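Side-chain contacts in SusD homolog (Bacteroides thetaiotaomicron, PDB 3EHM), which probably binds mucin O-glycans as a SusD-like outer membrane lipoprotein, serving glycan utilization by a gut symbiont: residues 93-98 with 137-142; 143-148 with 168-173. One frame throughout, in Å; residues are numbered along the deposited sequence.

Interaction 1: 93-98 with 137-142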
loop_
_atom_site.group_PDB
_atom_site.type_symbol
_atom_site.label_atom_id
_atom_site.label_comp_id
_atom_site.label_asym_id
_atom_site.label_seq_id
_atom_site.Cartn_x
_atom_site.Cartn_y
_atom_site.Cartn_z
ATOM N N GLN A 93 11.900 11.616 -0.789
ATOM C CA GLN A 93 12.951 10.882 -1.484
ATOM C C GLN A 93 12.517 9.439 -1.747
ATOM O O GLN A 93 12.645 8.931 -2.863
ATOM C CB GLN A 93 14.243 10.866 -0.657
ATOM C CG GLN A 93 14.806 12.239 -0.308
ATOM C CD GLN A 93 16.070 12.149 0.537
ATOM O OE1 GLN A 93 16.199 11.276 1.399
ATOM N NE2 GLN A 93 17.001 13.063 0.303
ATOM N N ASN A 94 12.001 8.786 -0.710
ATOM C CA ASN A 94 11.587 7.391 -0.811
ATOM C C ASN A 94 10.353 7.136 -1.668
ATOM O O ASN A 94 10.185 6.038 -2.200
ATOM C CB ASN A 94 11.384 6.804 0.592
ATOM C CG ASN A 94 12.668 6.785 1.404
ATOM O OD1 ASN A 94 13.751 6.525 0.871
ATOM N ND2 ASN A 94 12.554 7.049 2.700
ATOM N N PHE A 95 9.491 8.138 -1.808
ATOM C CA PHE A 95 8.285 7.980 -2.614
ATOM C C PHE A 95 8.389 8.594 -4.008
ATOM O O PHE A 95 7.715 8.139 -4.930
ATOM C CB PHE A 95 7.070 8.601 -1.904
ATOM C CG PHE A 95 6.472 7.736 -0.826
ATOM C CD1 PHE A 95 6.439 8.173 0.498
ATOM C CD2 PHE A 95 5.917 6.497 -1.136
ATOM C CE1 PHE A 95 5.858 7.389 1.497
ATOM C CE2 PHE A 95 5.331 5.703 -0.142
ATOM C CZ PHE A 95 5.302 6.152 1.178
ATOM N N TYR A 96 9.226 9.616 -4.176
ATOM C CA TYR A 96 9.315 10.279 -5.477
ATOM C C TYR A 96 10.685 10.531 -6.102
ATOM O O TYR A 96 10.947 10.072 -7.212
ATOM C CB TYR A 96 8.567 11.622 -5.419
ATOM C CG TYR A 96 8.604 12.428 -6.709
ATOM C CD1 TYR A 96 7.668 12.211 -7.722
ATOM C CD2 TYR A 96 9.585 13.400 -6.920
ATOM C CE1 TYR A 96 7.706 12.946 -8.918
ATOM C CE2 TYR A 96 9.637 14.133 -8.109
ATOM C CZ TYR A 96 8.695 13.902 -9.104
ATOM O OH TYR A 96 8.748 14.628 -10.276
ATOM N N SER A 97 11.551 11.263 -5.405
ATOM C CA SER A 97 12.846 11.626 -5.968
ATOM C C SER A 97 13.902 10.550 -6.203
ATOM O O SER A 97 14.658 10.653 -7.170
ATOM C CB SER A 97 13.460 12.784 -5.164
ATOM O OG SER A 97 13.814 12.392 -3.851
ATOM N N GLN A 98 13.978 9.526 -5.355
ATOM C CA GLN A 98 14.994 8.491 -5.570
ATOM C C GLN A 98 14.800 7.793 -6.913
ATOM O O GLN A 98 15.760 7.592 -7.658
ATOM C CB GLN A 98 14.986 7.449 -4.441
ATOM C CG GLN A 98 15.575 7.944 -3.111
ATOM C CD GLN A 98 17.080 8.233 -3.154
ATOM O OE1 GLN A 98 17.649 8.744 -2.185
ATOM N NE2 GLN A 98 17.727 7.901 -4.266
ATOM N N THR A 137 1.708 10.271 -5.125
ATOM C CA THR A 137 0.536 11.135 -5.113
ATOM C C THR A 137 -0.478 10.694 -4.063
ATOM O O THR A 137 -1.132 11.523 -3.435
ATOM C CB THR A 137 -0.152 11.191 -6.486
ATOM O OG1 THR A 137 -1.299 12.046 -6.398
ATOM C CG2 THR A 137 -0.584 9.806 -6.935
ATOM N N ASP A 138 -0.604 9.389 -3.858
ATOM C CA ASP A 138 -1.553 8.888 -2.866
ATOM C C ASP A 138 -1.103 9.200 -1.447
ATOM O O ASP A 138 -1.904 9.161 -0.512
ATOM C CB ASP A 138 -1.765 7.384 -3.038
ATOM C CG ASP A 138 -2.537 7.053 -4.300
ATOM O OD1 ASP A 138 -3.146 7.984 -4.875
ATOM O OD2 ASP A 138 -2.548 5.873 -4.713
ATOM N N VAL A 139 0.178 9.517 -1.288
ATOM C CA VAL A 139 0.712 9.853 0.020
ATOM C C VAL A 139 0.740 11.370 0.256
ATOM O O VAL A 139 0.348 11.827 1.324
ATOM C CB VAL A 139 2.140 9.283 0.198
ATOM C CG1 VAL A 139 2.820 9.927 1.400
ATOM C CG2 VAL A 139 2.066 7.773 0.392
ATOM N N PHE A 140 1.187 12.140 -0.737
ATOM C CA PHE A 140 1.275 13.602 -0.600
ATOM C C PHE A 140 0.152 14.397 -1.267
ATOM O O PHE A 140 -0.179 15.505 -0.827
ATOM C CB PHE A 140 2.595 14.131 -1.179
ATOM C CG PHE A 140 3.828 13.683 -0.440
ATOM C CD1 PHE A 140 4.539 12.567 -0.863
ATOM C CD2 PHE A 140 4.300 14.402 0.655
ATOM C CE1 PHE A 140 5.704 12.170 -0.211
ATOM C CE2 PHE A 140 5.467 14.013 1.317
ATOM C CZ PHE A 140 6.171 12.893 0.880
ATOM N N GLY A 141 -0.415 13.844 -2.336
ATOM C CA GLY A 141 -1.452 14.545 -3.073
ATOM C C GLY A 141 -0.847 15.078 -4.366
ATOM O O GLY A 141 -0.587 14.303 -5.286
ATOM N N PRO A 142 -0.604 16.396 -4.471
ATOM C CA PRO A 142 -0.017 16.991 -5.679
ATOM C C PRO A 142 1.447 16.582 -5.818
ATOM O O PRO A 142 2.164 16.514 -4.827
ATOM C CB PRO A 142 -0.131 18.497 -5.427
ATOM C CG PRO A 142 -1.206 18.616 -4.378
ATOM C CD PRO A 142 -0.948 17.438 -3.491
#

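Interaction 2: 143-148 with 168-173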
loop_
_atom_site.group_PDB
_atom_site.type_symbol
_atom_site.label_atom_id
_atom_site.label_comp_id
_atom_site.label_asym_id
_atom_site.label_seq_id
_atom_site.Cartn_x
_atom_site.Cartn_y
_atom_site.Cartn_z
ATOM N N ILE A 143 1.883 16.307 -7.044
ATOM C CA ILE A 143 3.274 15.943 -7.304
ATOM C C ILE A 143 3.676 16.466 -8.682
ATOM O O ILE A 143 2.812 16.772 -9.516
ATOM C CB ILE A 143 3.501 14.410 -7.293
ATOM C CG1 ILE A 143 2.674 13.749 -8.396
ATOM C CG2 ILE A 143 3.151 13.831 -5.923
ATOM C CD1 ILE A 143 3.040 12.288 -8.647
ATOM N N ALA A 144 4.981 16.574 -8.917
ATOM C CA ALA A 144 5.488 17.040 -10.207
ATOM C C ALA A 144 5.440 15.860 -11.172
ATOM O O ALA A 144 6.429 15.149 -11.348
ATOM C CB ALA A 144 6.920 17.542 -10.058
ATOM N N TYR A 145 4.287 15.656 -11.798
ATOM C CA TYR A 145 4.114 14.536 -12.712
ATOM C C TYR A 145 4.379 14.865 -14.177
ATOM O O TYR A 145 5.285 14.303 -14.790
ATOM C CB TYR A 145 2.703 13.962 -12.579
ATOM C CG TYR A 145 2.508 12.695 -13.373
ATOM C CD1 TYR A 145 2.946 11.463 -12.879
ATOM C CD2 TYR A 145 1.942 12.731 -14.647
ATOM C CE1 TYR A 145 2.825 10.299 -13.640
ATOM C CE2 TYR A 145 1.819 11.576 -15.413
ATOM C CZ TYR A 145 2.262 10.368 -14.908
ATOM O OH TYR A 145 2.146 9.233 -15.681
ATOM N N ASN A 146 3.590 15.770 -14.744
ATOM C CA ASN A 146 3.758 16.126 -16.148
ATOM C C ASN A 146 5.044 16.886 -16.456
ATOM O O ASN A 146 5.547 16.831 -17.578
ATOM C CB ASN A 146 2.553 16.935 -16.632
ATOM C CG ASN A 146 1.305 16.087 -16.759
ATOM O OD1 ASN A 146 1.312 15.051 -17.429
ATOM N ND2 ASN A 146 0.223 16.521 -16.124
ATOM N N SER A 147 5.576 17.588 -15.463
ATOM C CA SER A 147 6.804 18.351 -15.655
ATOM C C SER A 147 8.043 17.458 -15.581
ATOM O O SER A 147 9.140 17.873 -15.966
ATOM C CB SER A 147 6.899 19.460 -14.605
ATOM O OG SER A 147 6.879 18.925 -13.291
ATOM N N ALA A 148 7.859 16.234 -15.094
ATOM C CA ALA A 148 8.959 15.284 -14.955
ATOM C C ALA A 148 9.729 15.106 -16.253
ATOM O O ALA A 148 9.161 14.742 -17.286
ATOM C CB ALA A 148 8.435 13.938 -14.481
ATOM N N LEU A 168 -3.463 7.826 -16.244
ATOM C CA LEU A 168 -4.317 6.886 -16.964
ATOM C C LEU A 168 -4.014 6.959 -18.462
ATOM O O LEU A 168 -3.921 5.937 -19.145
ATOM C CB LEU A 168 -5.796 7.199 -16.700
ATOM C CG LEU A 168 -6.369 6.744 -15.351
ATOM C CD1 LEU A 168 -7.726 7.379 -15.118
ATOM C CD2 LEU A 168 -6.477 5.218 -15.323
ATOM N N ALA A 169 -3.852 8.171 -18.972
ATOM C CA ALA A 169 -3.549 8.356 -20.382
ATOM C C ALA A 169 -2.176 7.765 -20.689
ATOM O O ALA A 169 -1.990 7.108 -21.716
ATOM C CB ALA A 169 -3.580 9.837 -20.730
ATOM N N ASP A 170 -1.217 7.991 -19.795
ATOM C CA ASP A 170 0.129 7.467 -19.997
ATOM C C ASP A 170 0.155 5.941 -19.959
ATOM O O ASP A 170 0.897 5.313 -20.717
ATOM C CB ASP A 170 1.104 8.025 -18.951
ATOM C CG ASP A 170 1.420 9.498 -19.171
ATOM O OD1 ASP A 170 1.414 9.943 -20.338
ATOM O OD2 ASP A 170 1.690 10.208 -18.180
ATOM N N LEU A 171 -0.642 5.345 -19.073
ATOM C CA LEU A 171 -0.695 3.886 -18.977
ATOM C C LEU A 171 -1.254 3.296 -20.269
ATOM O O LEU A 171 -0.747 2.294 -20.769
ATOM C CB LEU A 171 -1.556 3.446 -17.784
ATOM C CG LEU A 171 -0.892 3.587 -16.407
ATOM C CD1 LEU A 171 -1.896 3.269 -15.305
ATOM C CD2 LEU A 171 0.316 2.649 -16.322
ATOM N N SER A 172 -2.293 3.918 -20.815
ATOM C CA SER A 172 -2.880 3.433 -22.061
ATOM C C SER A 172 -1.861 3.537 -23.190
ATOM O O SER A 172 -1.823 2.691 -24.082
ATOM C CB SER A 172 -4.127 4.240 -22.423
ATOM O OG SER A 172 -5.134 4.066 -21.450
ATOM N N LYS A 173 -1.037 4.581 -23.154
ATOM C CA LYS A 173 -0.016 4.756 -24.178
ATOM C C LYS A 173 1.006 3.627 -24.095
ATOM O O LYS A 173 1.407 3.066 -25.114
ATOM C CB LYS A 173 0.693 6.098 -24.016
ATOM C CG LYS A 173 1.773 6.330 -25.064
ATOM C CD LYS A 173 2.489 7.655 -24.865
ATOM C CE LYS A 173 3.599 7.826 -25.896
ATOM N NZ LYS A 173 4.342 9.108 -25.709
#

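Interaction 1: 93-98 with 137-142
Val-139 plants one methyl, CG2, on a face of the Phe-95 ring, and this CH-pi contact is the closest part of the meeting between 93-98 and 137-142. The methyl stands 3.9 Å from the centroid of the Phe-95 ring and 19° off its normal, displaced toward the rim, and its nearest ring atom is Phe-95 CZ at 3.7 Å from Val-139 CG2. The valine is turned with CG1 anti to its own backbone N (chi1 166°), which aims CG2 at the ring; CG1 meanwhile passes the CE1 corner of Phe-95 and also rests over a face of the neighbouring Phe-140 ring. One isopropyl group thus serves two aromatic rings. The second junction is looser: Phe-140 CE1 approaches Phe-95 CD1 no closer than 4.1 Å, the two rings meeting at a slant and not as a stack. Trimming Phe-95 to an alanine would probably open a gap above Val-139 CG2 and leave the CE1 corner of Phe-140 with little more than the CB to rest on. All three touching residues are buried, and the contact has no solvent edge of its own; partly exposed side chains such as Gln-93 lie on the far flank of their helix. Behind Phe-140, Gly-141 leaves the helix with a positive phi of 105°, and the exit is tied by Thr-137 OG1, which donates to Gly-141 O at 2.6 Å. The pairing joins helices 85-110 and 116-140, consecutive in the chain of this largely helical, TPR-containing fold. Val-450 of helix 449-459 touches both Phe-95 and Val-139, Phe-489 from a loop packs on all three apolar residues, and Thr-55 of helix 47-57 meets Phe-95.

Interaction 2: 143-148 with 168-173
Tyr-145 reaches from a loop to meet the carboxylate of Asp-170, a long aromatic side chain that brings its hydroxyl to an acid on the next helix. From CB, which points toward 168-173, the first torsion, with CG anti to the backbone N (chi1 -173°), sends the ring on toward that helix. Farther along, CE2 comes within 3.1 Å of Asp-170 OD2, and CZ lies 3.3 Å from that same oxygen. At the tip, Tyr-145 OH hydrogen-bonds Asp-170 OD2 at 2.7 Å. The angle CZ-OH...OD2 is close to 103°, bringing the acceptor round toward the CE2 edge. OD2 therefore sits at the ring edge, near its plane, where the C-H of CE2 is likely to add a weak electrostatic attraction. Ring and carboxylate planes differ by only 29°, so the two flat groups meet nearly coplanar. The hydroxyl has a second hydrogen-bond partner in Asn-130 OD1, and its single proton can serve only one of the two acceptors at a time. The root of the tyrosine is held as well: it begins a type I turn closed by Ala-148 N to Tyr-145 O at 3.2 Å, and Asp-158 OD2 accepts from the backbone N of both Tyr-145 and Asn-146. The loop lies between helices 116-140 and 160-178, and the Tyr-145 side chain touches both, meeting Arg-129 and Trp-133 of the former and Ser-166 and Met-167 of the latter, while helices 197-215 and 220-231 back other faces of 160-178.

Overall arrangement
The two contacts follow one another along the chain, interaction 1 closing at Pro-142 and interaction 2 opening at Ile-143, with centres about 14 Å apart. Helix 116-140 ties them: its last turn packs on helix 85-110 in the first, and the loop leaving it is bonded to the next helix, 160-178, in the second. They also touch directly, through a probable hydrogen bond from Tyr-96 OH to Ala-144 O and packing of Ile-143 CG2 on Thr-137 CA. Apolar in one and polar in the other, they join three successive helices of the SusD-like fold and are consistent with a defined path for the connection between the last two.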